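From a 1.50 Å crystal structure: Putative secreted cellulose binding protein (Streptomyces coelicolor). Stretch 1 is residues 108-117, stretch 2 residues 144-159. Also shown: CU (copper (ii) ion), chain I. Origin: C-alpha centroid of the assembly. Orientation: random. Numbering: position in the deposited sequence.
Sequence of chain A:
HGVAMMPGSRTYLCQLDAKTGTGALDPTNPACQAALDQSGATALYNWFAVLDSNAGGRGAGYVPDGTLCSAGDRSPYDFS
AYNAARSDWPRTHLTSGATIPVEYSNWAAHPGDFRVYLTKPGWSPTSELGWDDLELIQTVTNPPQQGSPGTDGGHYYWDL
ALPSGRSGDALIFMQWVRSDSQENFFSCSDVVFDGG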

ATOM      1  N   ALA A 108     -10.459  -9.254  -4.970  1.00 11.90           N
ATOM      2  CA  ALA A 108     -10.508 -10.345  -5.955  1.00 12.36           C
ATOM      3  C   ALA A 108      -9.188 -11.066  -5.871  1.00 12.05           C
ATOM      4  O   ALA A 108      -8.154 -10.440  -5.813  1.00 11.17           O
ATOM      5  N   ALA A 109      -9.238 -12.386  -5.804  1.00 12.33           N
ATOM      6  CA  ALA A 109      -8.051 -13.183  -5.545  1.00 12.30           C
ATOM      7  C   ALA A 109      -7.370 -13.582  -6.854  1.00 12.29           C
ATOM      8  O   ALA A 109      -8.024 -13.803  -7.880  1.00 13.05           O
ATOM      9  N   HIS A 110      -6.059 -13.754  -6.770  1.00 11.94           N
ATOM     10  CA  HIS A 110      -5.243 -14.112  -7.914  1.00 11.82           C
ATOM     11  C   HIS A 110      -4.002 -14.857  -7.431  1.00 11.43           C
ATOM     12  O   HIS A 110      -3.469 -14.538  -6.369  1.00 11.24           O
ATOM     13  N   PRO A 111      -3.489 -15.793  -8.250  1.00 11.30           N
ATOM     14  CA  PRO A 111      -2.194 -16.390  -7.951  1.00 11.19           C
ATOM     15  C   PRO A 111      -1.008 -15.422  -8.248  1.00 10.45           C
ATOM     16  O   PRO A 111      -1.103 -14.566  -9.112  1.00 10.38           O
ATOM     17  N   GLY A 112       0.087 -15.539  -7.495  1.00 10.23           N
ATOM     18  CA  GLY A 112       1.258 -14.681  -7.701  1.00  9.80           C
ATOM     19  C   GLY A 112       2.071 -14.427  -6.444  1.00  9.64           C
ATOM     20  O   GLY A 112       1.872 -15.099  -5.404  1.00 10.10           O
ATOM     21  N   ASP A 113       3.006 -13.483  -6.578  1.00  9.08           N
ATOM     22  CA  ASP A 113       3.972 -13.094  -5.539  1.00  8.97           C
ATOM     23  C   ASP A 113       3.650 -11.721  -5.009  1.00  8.23           C
ATOM     24  O   ASP A 113       3.282 -10.796  -5.775  1.00  7.83           O
ATOM     25  N   PHE A 114       3.863 -11.539  -3.713  1.00  7.86           N
ATOM     26  CA  PHE A 114       3.898 -10.238  -3.106  1.00  7.31           C
ATOM     27  C   PHE A 114       5.345  -9.846  -2.849  1.00  6.88           C
ATOM     28  O   PHE A 114       6.053 -10.485  -2.049  1.00  7.23           O
ATOM     29  N   ARG A 115       5.784  -8.800  -3.538  1.00  6.20           N
ATOM     30  CA  ARG A 115       7.157  -8.282  -3.389  1.00  6.00           C
ATOM     31  C   ARG A 115       7.070  -7.158  -2.408  1.00  5.69           C
ATOM     32  O   ARG A 115       6.417  -6.137  -2.708  1.00  5.51           O
ATOM     33  N   VAL A 116       7.754  -7.321  -1.282  1.00  5.69           N
ATOM     34  CA  VAL A 116       7.645  -6.402  -0.154  1.00  5.61           C
ATOM     35  C   VAL A 116       8.958  -5.628   0.022  1.00  5.72           C
ATOM     36  O   VAL A 116      10.025  -6.224   0.181  1.00  5.95           O
ATOM     37  N   TYR A 117       8.851  -4.301   0.029  1.00  5.44           N
ATOM     38  CA  TYR A 117       9.997  -3.375   0.109  1.00  5.62           C
ATOM     39  C   TYR A 117       9.899  -2.383   1.256  1.00  5.62           C
ATOM     40  O   TYR A 117       8.810  -1.941   1.619  1.00  5.45           O
ATOM     41  N   PRO A 144      -1.578 -17.964   2.014  1.00 12.30           N
ATOM     42  CA  PRO A 144      -2.960 -18.368   2.271  1.00 13.13           C
ATOM     43  C   PRO A 144      -3.928 -17.200   2.502  1.00 13.13           C
ATOM     44  O   PRO A 144      -3.500 -16.037   2.699  1.00 12.32           O
ATOM     45  N   GLN A 145      -5.227 -17.534   2.499  1.00 14.28           N
ATOM     46  CA  GLN A 145      -6.284 -16.530   2.650  1.00 14.56           C
ATOM     47  C   GLN A 145      -7.163 -16.822   3.855  1.00 15.96           C
ATOM     48  O   GLN A 145      -7.403 -17.987   4.185  1.00 16.74           O
ATOM     49  N   GLN A 146      -7.627 -15.764   4.508  1.00 16.34           N
ATOM     50  CA  GLN A 146      -8.626 -15.852   5.593  1.00 18.32           C
ATOM     51  C   GLN A 146      -9.809 -14.996   5.148  1.00 18.36           C
ATOM     52  O   GLN A 146      -9.642 -13.806   4.872  1.00 17.13           O
ATOM     53  N   GLY A 147     -10.993 -15.592   5.050  1.00 19.72           N
ATOM     54  CA  GLY A 147     -12.150 -14.890   4.491  1.00 20.34           C
ATOM     55  C   GLY A 147     -12.227 -15.100   2.989  1.00 20.73           C
ATOM     56  O   GLY A 147     -11.203 -15.187   2.302  1.00 19.77           O
ATOM     57  N   SER A 148     -13.447 -15.232   2.480  1.00 22.17           N
ATOM     58  CA  SER A 148     -13.646 -15.457   1.060  1.00 22.41           C
ATOM     59  C   SER A 148     -13.310 -14.197   0.264  1.00 21.31           C
ATOM     60  O   SER A 148     -13.520 -13.077   0.745  1.00 21.03           O
ATOM     61  N   PRO A 149     -12.796 -14.370  -0.963  1.00 20.55           N
ATOM     62  CA  PRO A 149     -12.576 -13.204  -1.796  1.00 19.74           C
ATOM     63  C   PRO A 149     -13.839 -12.383  -1.969  1.00 20.16           C
ATOM     64  O   PRO A 149     -14.940 -12.939  -2.046  1.00 20.94           O
ATOM     65  N   GLY A 150     -13.693 -11.069  -1.990  1.00 19.33           N
ATOM     66  CA  GLY A 150     -14.818 -10.171  -2.189  1.00 19.82           C
ATOM     67  C   GLY A 150     -15.732  -9.976  -0.990  1.00 20.55           C
ATOM     68  O   GLY A 150     -16.807  -9.404  -1.128  1.00 22.21           O
ATOM     69  N   THR A 151     -15.323 -10.466   0.176  1.00 20.51           N
ATOM     70  CA  THR A 151     -16.055 -10.233   1.434  1.00 20.99           C
ATOM     71  C   THR A 151     -15.295  -9.240   2.297  1.00 19.86           C
ATOM     72  O   THR A 151     -14.056  -9.166   2.244  1.00 18.96           O
ATOM     73  N   ASP A 152     -16.024  -8.443   3.076  1.00 20.26           N
ATOM     74  CA  ASP A 152     -15.407  -7.422   3.904  1.00 19.74           C
ATOM     75  C   ASP A 152     -14.453  -8.077   4.893  1.00 18.88           C
ATOM     76  O   ASP A 152     -14.828  -9.033   5.557  1.00 19.52           O
ATOM     77  N   GLY A 153     -13.228  -7.577   4.974  1.00 17.04           N
ATOM     78  CA  GLY A 153     -12.232  -8.118   5.906  1.00 16.41           C
ATOM     79  C   GLY A 153     -11.394  -9.269   5.356  1.00 15.72           C
ATOM     80  O   GLY A 153     -10.450  -9.714   6.010  1.00 15.48           O
ATOM     81  N   GLY A 154     -11.711  -9.736   4.151  1.00 15.19           N
ATOM     82  CA  GLY A 154     -10.992 -10.862   3.566  1.00 14.68           C
ATOM     83  C   GLY A 154      -9.574 -10.491   3.218  1.00 13.28           C
ATOM     84  O   GLY A 154      -9.301  -9.358   2.792  1.00 12.63           O
ATOM     85  N   HIS A 155      -8.645 -11.427   3.424  1.00 12.75           N
ATOM     86  CA  HIS A 155      -7.251 -11.110   3.152  1.00 11.50           C
ATOM     87  C   HIS A 155      -6.349 -12.328   3.017  1.00 11.25           C
ATOM     88  O   HIS A 155      -6.601 -13.413   3.582  1.00 12.05           O
ATOM     89  N   TYR A 156      -5.292 -12.113   2.250  1.00 10.21           N
ATOM     90  CA  TYR A 156      -4.077 -12.922   2.333  1.00  9.98           C
ATOM     91  C   TYR A 156      -3.365 -12.574   3.635  1.00  9.71           C
ATOM     92  O   TYR A 156      -3.541 -11.494   4.177  1.00  9.34           O
ATOM     93  N   TYR A 157      -2.589 -13.503   4.163  1.00  9.92           N
ATOM     94  CA  TYR A 157      -1.910 -13.321   5.414  1.00 10.13           C
ATOM     95  C   TYR A 157      -0.562 -14.052   5.358  1.00 10.23           C
ATOM     96  O   TYR A 157      -0.440 -15.169   4.812  1.00 10.66           O
ATOM     97  N   TRP A 158       0.423 -13.397   5.957  1.00  9.91           N
ATOM     98  CA  TRP A 158       1.778 -13.921   6.142  1.00 10.20           C
ATOM     99  C   TRP A 158       2.509 -13.148   7.228  1.00 10.42           C
ATOM    100  O   TRP A 158       2.028 -12.121   7.687  1.00 10.36           O
ATOM    101  N   ASP A 159       3.656 -13.660   7.661  1.00 10.88           N
ATOM    102  CA  ASP A 159       4.453 -12.985   8.681  1.00 11.18           C
ATOM    103  C   ASP A 159       5.595 -12.211   8.023  1.00 10.23           C
ATOM    104  O   ASP A 159       6.162 -12.687   7.039  1.00  9.99           O
TER

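What does the loop at the start of stretch 1 offer to stretch 2? Ala108 turns its CB away, but Ala109 points toward the other stretch and sits among three residues. Its CB lies 3.8 Å from Pro149 CG, an apolar contact at the turn that begins at Ser148, and 3.7 Å from OE1 of Gln145, whose chi1 is m and chi2 t. The same methyl is 3.3 Å from Tyr156 OH, so this small side chain meets three residues of stretch 2 while remaining partly exposed.

How does His110 serve both the contact and the metal? Its backbone N donates a hydrogen bond to Tyr156 OH (2.9 Å, 158°), fixing the far end of the tyrosine side chain against the loop. Its side chain, chi1 m, leaves CA in the direction away from stretch 2, and NE2 binds the copper ion at 2.4 Å. Water 1 lies 1.8 Å from the copper, and two further ligand atoms come from elsewhere in the structure.

Which residue of the strand meets both aromatics? Pro111 points away and Gly112 and Asp113 are out of reach, so the next inward side chain is Phe114, buried, with chi1 m and chi2 90°. Its ring presents an edge to the face of Tyr156 (chi1 m), with centroids 5.2 Å apart and CZ 3.8 Å from Tyr156 CD2. Trp158, chi1 p, covers one face of the phenyl ring: its CH2 comes within 3.6 Å of Phe114 CG, the planes inclined at 35°.

Where does the packing end? Arg115 points away, in keeping with strand alternation, and Val116, chi1 t, turns back in. Its CG2 rests 4.0 Å from Trp158 CZ2, extending the apolar layer along the indole. Tyr117 is out of reach, and Trp158 NE1 finds its hydrogen-bond partner elsewhere in the structure.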

ATOM      1  CB  ALA A 108     -10.796  -9.852  -7.368  1.00 12.53           C
ATOM      2  CB  ALA A 109      -8.427 -14.434  -4.771  1.00 12.98           C
ATOM      3  CB  HIS A 110      -4.766 -12.859  -8.665  1.00 11.36           C
ATOM      4  CG  HIS A 110      -5.858 -11.927  -9.088  1.00 11.88           C
ATOM      5  ND1 HIS A 110      -6.760 -12.231 -10.089  1.00 12.70           N
ATOM      6  CD2 HIS A 110      -6.185 -10.689  -8.652  1.00 11.84           C
ATOM      7  CE1 HIS A 110      -7.592 -11.222 -10.254  1.00 12.71           C
ATOM      8  NE2 HIS A 110      -7.288 -10.289  -9.372  1.00 12.71           N
ATOM      9  CB  PRO A 111      -2.155 -17.585  -8.896  1.00 11.84           C
ATOM     10  CG  PRO A 111      -2.918 -17.121 -10.093  1.00 11.86           C
ATOM     11  CD  PRO A 111      -4.023 -16.246  -9.546  1.00 11.79           C
ATOM     12  CB  ASP A 113       5.399 -12.973  -6.100  1.00  9.13           C
ATOM     13  CG  ASP A 113       6.017 -14.266  -6.490  1.00 10.15           C
ATOM     14  OD1 ASP A 113       5.506 -15.323  -6.131  1.00 10.69           O
ATOM     15  OD2 ASP A 113       7.069 -14.192  -7.172  1.00 10.89           O
ATOM     16  CB  PHE A 114       3.107 -10.270  -1.811  1.00  7.50           C
ATOM     17  CG  PHE A 114       1.650 -10.519  -2.014  1.00  7.90           C
ATOM     18  CD1 PHE A 114       1.138 -11.806  -2.025  1.00  8.55           C
ATOM     19  CD2 PHE A 114       0.777  -9.457  -2.190  1.00  7.76           C
ATOM     20  CE1 PHE A 114      -0.221 -12.047  -2.219  1.00  8.89           C
ATOM     21  CE2 PHE A 114      -0.575  -9.684  -2.401  1.00  7.97           C
ATOM     22  CZ  PHE A 114      -1.084 -10.972  -2.409  1.00  8.73           C
ATOM     23  CB  ARG A 115       7.680  -7.780  -4.724  1.00  5.87           C
ATOM     24  CG  ARG A 115       7.864  -8.879  -5.743  1.00  6.07           C
ATOM     25  CD  ARG A 115       8.200  -8.363  -7.106  1.00  5.99           C
ATOM     26  NE  ARG A 115       8.240  -9.409  -8.125  1.00  6.21           N
ATOM     27  CZ  ARG A 115       8.439  -9.174  -9.409  1.00  6.34           C
ATOM     28  NH1 ARG A 115       8.670  -7.922  -9.849  1.00  6.09           N
ATOM     29  NH2 ARG A 115       8.464 -10.203 -10.260  1.00  6.76           N
ATOM     30  CB  VAL A 116       7.288  -7.160   1.139  1.00  5.85           C
ATOM     31  CG1 VAL A 116       7.201  -6.192   2.322  1.00  5.95           C
ATOM     32  CG2 VAL A 116       5.993  -7.991   0.981  1.00  5.96           C
ATOM     33  CB  TYR A 117      10.154  -2.563  -1.182  1.00  5.53           C
ATOM     34  CG  TYR A 117      10.185  -3.318  -2.494  1.00  5.65           C
ATOM     35  CD1 TYR A 117       9.028  -3.843  -3.053  1.00  5.66           C
ATOM     36  CD2 TYR A 117      11.351  -3.424  -3.207  1.00  6.00           C
ATOM     37  CE1 TYR A 117       9.059  -4.496  -4.289  1.00  5.79           C
ATOM     38  CE2 TYR A 117      11.408  -4.067  -4.435  1.00  6.16           C
ATOM     39  CZ  TYR A 117      10.247  -4.588  -4.988  1.00  6.09           C
ATOM     40  OH  TYR A 117      10.349  -5.247  -6.215  1.00  6.67           O
ATOM     41  CB  PRO A 144      -2.843 -19.206   3.545  1.00 13.91           C
ATOM     42  CG  PRO A 144      -1.660 -18.645   4.244  1.00 13.30           C
ATOM     43  CD  PRO A 144      -0.706 -18.211   3.174  1.00 12.46           C
ATOM     44  CB  GLN A 145      -7.150 -16.478   1.387  1.00 14.65           C
ATOM     45  CG  GLN A 145      -6.468 -15.818   0.185  1.00 13.81           C
ATOM     46  CD  GLN A 145      -7.252 -16.039  -1.101  1.00 14.22           C
ATOM     47  OE1 GLN A 145      -8.377 -15.576  -1.237  1.00 14.53           O
ATOM     48  NE2 GLN A 145      -6.662 -16.771  -2.044  1.00 14.37           N
ATOM     49  CB  GLN A 146      -7.994 -15.316   6.883  1.00 19.07           C
ATOM     50  CG  GLN A 146      -8.915 -15.119   8.078  1.00 20.87           C
ATOM     51  CD  GLN A 146      -9.068 -16.381   8.888  1.00 22.96           C
ATOM     52  OE1 GLN A 146      -8.116 -16.870   9.496  1.00 24.24           O
ATOM     53  NE2 GLN A 146     -10.253 -16.928   8.882  1.00 24.63           N
ATOM     54  CB  SER A 148     -15.088 -15.884   0.790  1.00 23.83           C
ATOM     55  OG  SER A 148     -15.355 -17.141   1.387  1.00 25.37           O
ATOM     56  CB  PRO A 149     -12.134 -13.802  -3.135  1.00 19.56           C
ATOM     57  CG  PRO A 149     -11.558 -15.129  -2.789  1.00 20.24           C
ATOM     58  CD  PRO A 149     -12.342 -15.611  -1.612  1.00 21.08           C
ATOM     59  CB  THR A 151     -16.280 -11.539   2.224  1.00 22.02           C
ATOM     60  OG1 THR A 151     -15.029 -12.100   2.637  1.00 21.82           O
ATOM     61  CG2 THR A 151     -17.026 -12.567   1.367  1.00 22.95           C
ATOM     62  CB  ASP A 152     -16.469  -6.640   4.691  1.00 21.23           C
ATOM     63  CG  ASP A 152     -17.251  -5.657   3.827  1.00 22.21           C
ATOM     64  OD1 ASP A 152     -16.705  -5.140   2.815  1.00 22.35           O
ATOM     65  OD2 ASP A 152     -18.421  -5.385   4.200  1.00 23.88           O
ATOM     66  CB  HIS A 155      -6.696 -10.228   4.267  1.00 11.13           C
ATOM     67  CG  HIS A 155      -6.793 -10.864   5.609  1.00 11.94           C
ATOM     68  ND1 HIS A 155      -7.955 -10.868   6.350  1.00 12.71           N
ATOM     69  CD2 HIS A 155      -5.886 -11.570   6.326  1.00 12.15           C
ATOM     70  CE1 HIS A 155      -7.756 -11.543   7.468  1.00 13.44           C
ATOM     71  NE2 HIS A 155      -6.500 -11.956   7.487  1.00 12.91           N
ATOM     72  CB  TYR A 156      -3.166 -12.611   1.149  1.00  9.34           C
ATOM     73  CG  TYR A 156      -3.741 -12.964  -0.208  1.00  9.49           C
ATOM     74  CD1 TYR A 156      -3.583 -14.241  -0.756  1.00  9.97           C
ATOM     75  CD2 TYR A 156      -4.426 -12.015  -0.962  1.00  9.26           C
ATOM     76  CE1 TYR A 156      -4.095 -14.542  -2.004  1.00 10.24           C
ATOM     77  CE2 TYR A 156      -4.941 -12.315  -2.213  1.00  9.42           C
ATOM     78  CZ  TYR A 156      -4.755 -13.571  -2.733  1.00  9.94           C
ATOM     79  OH  TYR A 156      -5.284 -13.851  -3.962  1.00 10.38           O
ATOM     80  CB  TYR A 157      -2.749 -13.786   6.641  1.00 11.12           C
ATOM     81  CG  TYR A 157      -3.044 -15.254   6.752  1.00 12.12           C
ATOM     82  CD1 TYR A 157      -2.166 -16.109   7.393  1.00 12.61           C
ATOM     83  CD2 TYR A 157      -4.218 -15.795   6.257  1.00 12.72           C
ATOM     84  CE1 TYR A 157      -2.441 -17.455   7.531  1.00 13.65           C
ATOM     85  CE2 TYR A 157      -4.502 -17.146   6.398  1.00 13.75           C
ATOM     86  CZ  TYR A 157      -3.607 -17.970   7.030  1.00 14.15           C
ATOM     87  OH  TYR A 157      -3.867 -19.321   7.145  1.00 15.54           O
ATOM     88  CB  TRP A 158       2.576 -13.884   4.850  1.00  9.63           C
ATOM     89  CG  TRP A 158       2.928 -12.531   4.286  1.00  8.70           C
ATOM     90  CD1 TRP A 158       4.054 -11.798   4.567  1.00  8.30           C
ATOM     91  CD2 TRP A 158       2.183 -11.761   3.322  1.00  8.16           C
ATOM     92  NE1 TRP A 158       4.062 -10.631   3.831  1.00  7.67           N
ATOM     93  CE2 TRP A 158       2.933 -10.587   3.056  1.00  7.59           C
ATOM     94  CE3 TRP A 158       0.970 -11.976   2.628  1.00  8.23           C
ATOM     95  CZ2 TRP A 158       2.512  -9.623   2.152  1.00  7.14           C
ATOM     96  CZ3 TRP A 158       0.542 -11.013   1.718  1.00  7.85           C
ATOM     97  CH2 TRP A 158       1.322  -9.848   1.481  1.00  7.28           C
ATOM     98  CB  ASP A 159       5.073 -13.998   9.644  1.00 12.52           C
ATOM     99  CG  ASP A 159       4.049 -14.752  10.465  1.00 13.95           C
ATOM    100  OD1 ASP A 159       3.075 -14.121  10.932  1.00 14.79           O
ATOM    101  OD2 ASP A 159       4.267 -15.971  10.694  1.00 15.96           O
TER
HETATM  102 CU    CU I 301      -8.278  -8.126  -9.248  0.50 25.71          CU
HETATM  103  O   HOH W   1      -8.044  -8.057 -11.018  0.50  7.45           O